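Local coordinates for protein short afifavidin (Afifella pfennigii, PDB 6HDT) that binds biotin tightly, without a covalent bond, as a dimeric bacterial member of the avidin family, at the interface of chains A and B. Numbering follows the deposited sequence. Chains: chain A/B, Short afifavidin.

Contacts 1 and 2 are neighbouring patches of one two-fold dimer interface. The centres of their C-alpha atoms lie about 8 Å apart. They share A:Thr90 and A:Gly91 on strand 85-96 of chain A, so this strand runs through both. Strand 99-111 of chain B is also common, giving B:Ala109 to contact 1 and B:Asn107 to contact 2. Contact 1 adds strands 58-66 and 69-75 of chain A. Contact 2 adds strand 99-110 of chain A and strand 116-127 of chain B. The outer walls of two avidin barrels thus meet face to face. Contact 1 is apolar packing across the chains, while contact 2 adds water bridges.

Contact 1: the interface of chains A and B. Residues chain A 64-66, 69-71, 90-91; chain B 75, 85-86, 109.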
# COMPACT_ATOMS: atom_id res chain seq x y z
N LEU A 64 -3.62 3.02 4.23
CA LEU A 64 -4.62 4.06 4.35
C LEU A 64 -5.97 3.52 3.92
O LEU A 64 -6.08 2.52 3.23
CB LEU A 64 -4.28 5.26 3.47
CG LEU A 64 -3.00 6.00 3.83
CD1 LEU A 64 -2.54 6.87 2.67
CD2 LEU A 64 -3.16 6.79 5.12
N THR A 65 -7.01 4.22 4.34
CA THR A 65 -8.37 3.80 4.05
C THR A 65 -9.21 5.03 3.76
O THR A 65 -8.92 6.12 4.23
CB THR A 65 -8.94 3.02 5.24
OG1 THR A 65 -10.31 2.67 4.99
CG2 THR A 65 -8.91 3.83 6.52
N TRP A 66 -10.23 4.85 2.92
CA TRP A 66 -11.33 5.79 2.87
C TRP A 66 -12.65 5.03 2.59
O TRP A 66 -12.71 4.21 1.67
CB TRP A 66 -11.14 6.86 1.79
CG TRP A 66 -12.31 7.73 1.84
CD1 TRP A 66 -13.46 7.61 1.12
CD2 TRP A 66 -12.53 8.76 2.78
NE1 TRP A 66 -14.37 8.55 1.52
CE2 TRP A 66 -13.83 9.27 2.54
CE3 TRP A 66 -11.75 9.32 3.79
CZ2 TRP A 66 -14.35 10.33 3.27
CZ3 TRP A 66 -12.26 10.38 4.51
CH2 TRP A 66 -13.55 10.88 4.26
N PHE A 69 -12.91 1.33 1.29
CA PHE A 69 -11.72 0.99 0.52
C PHE A 69 -10.50 1.10 1.37
O PHE A 69 -10.43 1.92 2.28
CB PHE A 69 -11.62 1.93 -0.69
CG PHE A 69 -12.81 1.86 -1.57
CD1 PHE A 69 -12.96 0.78 -2.43
CD2 PHE A 69 -13.76 2.85 -1.55
CE1 PHE A 69 -14.08 0.68 -3.24
CE2 PHE A 69 -14.90 2.74 -2.35
CZ PHE A 69 -15.04 1.67 -3.20
N ILE A 70 -9.54 0.26 1.03
CA ILE A 70 -8.33 0.12 1.80
C ILE A 70 -7.15 -0.28 0.93
O ILE A 70 -7.31 -0.94 -0.08
CB ILE A 70 -8.54 -0.91 2.93
CG1 ILE A 70 -7.40 -0.83 3.97
CG2 ILE A 70 -8.73 -2.30 2.37
CD1 ILE A 70 -7.73 -1.57 5.26
N GLY A 71 -5.97 0.13 1.37
CA GLY A 71 -4.72 -0.37 0.80
C GLY A 71 -3.70 -0.46 1.90
O GLY A 71 -3.66 0.40 2.78
N THR A 90 -4.86 -4.11 -2.12
CA THR A 90 -5.81 -3.01 -2.28
C THR A 90 -7.17 -3.60 -2.55
O THR A 90 -7.28 -4.57 -3.25
CB THR A 90 -5.41 -2.05 -3.42
OG1 THR A 90 -3.98 -1.86 -3.43
CG2 THR A 90 -6.13 -0.69 -3.28
N GLY A 91 -8.20 -3.03 -1.94
CA GLY A 91 -9.50 -3.67 -2.07
C GLY A 91 -10.59 -2.91 -1.37
O GLY A 91 -10.46 -1.76 -1.01
N ALA B 75 -4.96 7.26 -0.19
CA ALA B 75 -6.43 7.35 -0.15
C ALA B 75 -6.84 8.69 -0.79
O ALA B 75 -6.31 9.76 -0.46
CB ALA B 75 -6.92 7.29 1.28
N SER B 85 -11.95 6.29 -3.14
CA SER B 85 -11.17 5.26 -3.73
C SER B 85 -9.79 5.26 -3.06
O SER B 85 -9.47 6.21 -2.34
CB SER B 85 -11.06 5.52 -5.23
OG SER B 85 -10.46 6.78 -5.51
N VAL B 86 -9.03 4.17 -3.28
CA VAL B 86 -7.68 4.03 -2.75
C VAL B 86 -6.80 3.33 -3.79
O VAL B 86 -7.24 2.39 -4.41
CB VAL B 86 -7.68 3.15 -1.46
CG1 VAL B 86 -6.28 2.85 -0.98
CG2 VAL B 86 -8.45 3.81 -0.33
N ALA B 109 -8.83 0.66 -6.04
CA ALA B 109 -10.10 0.12 -5.62
C ALA B 109 -11.08 1.30 -5.52
O ALA B 109 -10.79 2.35 -4.91
CB ALA B 109 -9.96 -0.61 -4.27
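B:Val86 pushes its branched side chain against the backbone of A:Phe69, A:Ile70 and A:Gly71. Its CG1 is anti to the backbone N, which turns the two methyls to different places on strand 69-75. Methyl CG1 reaches the backbone of A:Gly71, 3.6 Å from its N. Methyl CG2 touches A:Phe69 CB at 3.7 Å. A side chain on A:Gly71 would point at CG1, so the bare glycine lets the methyl come this near.

The valine packs on A:Phe69 CB, and the ring reaches past it to B:Ala109 and B:Ser85. Its CG is anti to the carbonyl carbon (chi1 -59°), and the ring turns one face toward B:Ala109. The peptide carbonyl there lies over the rim of that face, with A:Phe69 CD1 3.7 Å from B:Ala109 O. The methyl of B:Ala109 also meets CD1. On the far rim, CD2 comes near the backbone of B:Ser85. An alanine in place of A:Phe69 would probably take away the ring that lies against the B:Ala109 carbonyl and methyl and the backbone of B:Ser85, and leave a gap there, while the CB contact with B:Val86 could remain.

Alanine and threonine methyls and A:Leu64 complete the packing. B:Ala109 CB sits 3.5 Å from A:Gly91 O and also meets A:Thr90 CG2. That threonine methyl, A:Thr90 CG2, lies 3.5 Å from B:Val86 O. At the other end of the patch, B:Ala75 CB packs on A:Leu64 CB at 4.0 Å and near the carbonyl of A:Thr65.

The polar bonding here is within chain A. A:Thr65 OG1 donates to A:Phe69 O at 2.8 Å. The C=O...donor angle is 154°, and the donor is tilted from the carbonyl plane. This bond ties strand 58-66 to strand 69-75, the pair on which B:Val86 rests.

The patch joins the two avidin subunits by shape fit. Because B:Ser85 is a biotin-binding residue, the packing may also steady the edge of the biotin pocket.

Contact 2: the interface of chains A and B. Residues chain A 90-92, 103-106; chain B 107, 118.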
# COMPACT_ATOMS: atom_id res chain seq x y z
N THR A 90 -4.86 -4.11 -2.12
CA THR A 90 -5.81 -3.01 -2.28
C THR A 90 -7.17 -3.60 -2.55
O THR A 90 -7.28 -4.57 -3.25
CB THR A 90 -5.41 -2.05 -3.42
OG1 THR A 90 -3.98 -1.86 -3.43
CG2 THR A 90 -6.13 -0.69 -3.28
N GLY A 91 -8.20 -3.03 -1.94
CA GLY A 91 -9.50 -3.67 -2.07
C GLY A 91 -10.59 -2.91 -1.37
O GLY A 91 -10.46 -1.76 -1.01
N PHE A 92 -11.71 -3.62 -1.23
CA PHE A 92 -12.95 -3.06 -0.73
C PHE A 92 -13.71 -4.05 0.15
O PHE A 92 -13.68 -5.28 -0.07
CB PHE A 92 -13.84 -2.62 -1.88
CG PHE A 92 -14.25 -3.71 -2.81
CD1 PHE A 92 -13.45 -4.02 -3.92
CD2 PHE A 92 -15.44 -4.41 -2.63
CE1 PHE A 92 -13.83 -5.02 -4.80
CE2 PHE A 92 -15.83 -5.42 -3.53
CZ PHE A 92 -15.03 -5.72 -4.60
N VAL A 103 -12.38 -7.89 -0.37
CA VAL A 103 -11.96 -8.42 -1.65
C VAL A 103 -10.75 -7.59 -2.04
O VAL A 103 -10.88 -6.38 -2.20
CB VAL A 103 -13.08 -8.28 -2.70
CG1 VAL A 103 -12.59 -8.71 -4.07
CG2 VAL A 103 -14.32 -9.08 -2.30
N THR A 104 -9.58 -8.24 -2.19
CA THR A 104 -8.37 -7.52 -2.52
C THR A 104 -7.64 -8.16 -3.68
O THR A 104 -7.78 -9.35 -3.94
CB THR A 104 -7.38 -7.48 -1.32
OG1 THR A 104 -6.78 -8.78 -1.13
CG2 THR A 104 -8.05 -7.02 -0.06
N ASP A 105 -6.82 -7.33 -4.33
CA ASP A 105 -5.76 -7.78 -5.24
C ASP A 105 -4.43 -7.35 -4.64
O ASP A 105 -4.35 -6.37 -3.92
CB ASP A 105 -5.90 -7.15 -6.64
CG ASP A 105 -7.12 -7.65 -7.42
OD1 ASP A 105 -7.60 -8.76 -7.13
OD2 ASP A 105 -7.53 -6.97 -8.38
N TRP A 106 -3.38 -8.10 -4.92
CA TRP A 106 -2.09 -7.77 -4.33
C TRP A 106 -1.02 -7.92 -5.34
O TRP A 106 -1.16 -8.69 -6.29
CB TRP A 106 -1.77 -8.64 -3.11
CG TRP A 106 -1.85 -10.16 -3.27
CD1 TRP A 106 -2.89 -10.97 -2.87
CD2 TRP A 106 -0.85 -11.04 -3.84
NE1 TRP A 106 -2.62 -12.27 -3.17
CE2 TRP A 106 -1.36 -12.35 -3.74
CE3 TRP A 106 0.44 -10.85 -4.39
CZ2 TRP A 106 -0.68 -13.46 -4.20
CZ3 TRP A 106 1.13 -11.98 -4.85
CH2 TRP A 106 0.57 -13.25 -4.75
N ASN B 107 -2.95 -0.95 -8.11
CA ASN B 107 -4.35 -1.35 -8.05
C ASN B 107 -5.08 -0.16 -7.45
O ASN B 107 -4.64 0.39 -6.43
CB ASN B 107 -4.53 -2.55 -7.14
CG ASN B 107 -4.08 -3.85 -7.77
OD1 ASN B 107 -4.34 -4.13 -8.94
ND2 ASN B 107 -3.42 -4.69 -6.97
N ILE B 118 -11.77 -3.26 -8.81
CA ILE B 118 -10.34 -2.95 -8.71
C ILE B 118 -9.72 -2.83 -10.11
O ILE B 118 -9.75 -3.78 -10.91
CB ILE B 118 -9.60 -4.04 -7.92
CG1 ILE B 118 -10.16 -4.16 -6.49
CG2 ILE B 118 -8.12 -3.66 -7.88
CD1 ILE B 118 -9.74 -5.39 -5.73
O HOH W 1 -2.25 -3.68 -4.34
O HOH W 2 -2.43 -7.20 -8.34
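B:Ile118 lays its side chain on strands 85-96 and 99-110 of chain A. Its CG1 branch is anti to the carbonyl carbon, and the extended second torsion (166°) carries CD1 over the seam between the two strands. There CD1 lies 3.6 Å from A:Thr90 O and close to the backbone of A:Val103, A:Thr104 and A:Asp105. It also meets A:Gly91 CA. These neighbours are mostly backbone atoms, so the methyl tip rests on the sheet itself.

The other branch of the isoleucine, CG2, meets A:Asp105. The two side chains pass each other in opposite directions. Methyl B:Ile118 CG2 comes 3.4 Å from the carboxylate oxygen A:Asp105 OD2. CD1, at the tip of the first branch, also packs on the carboxylate carbon A:Asp105 CG. The contact is one of packing, as a methyl gives the carboxylate no bond. Farther along, B:Ile118 CG1 grazes the edge of the A:Phe92 ring at CE1, 4.1 Å away. A:Val103 CB lies over one face of that ring, toward its rim, and supports it within chain A.

B:Asn107 packs beside this group. Its CB crosses A:Thr90 CB at a slant.

Water links the polar groups of the two chains. B:Asn107 ND2 uses both of its N-H groups. One goes to water 1 with an angle of 161° at the hydrogen, and the other to water 2 at 169°. Water 1 then meets the hydroxyl A:Thr90 OG1 at 2.7 Å. It also lies near A:Asp105 O, but that contact is weak. Water 2 reaches the backbone carbonyl A:Trp106 O at 2.8 Å. The two nearly straight bonds would hold the amide against rotation. The amide end also lies against the aspartate side chain, with B:Asn107 ND2 3.5 Å from A:Asp105 CB.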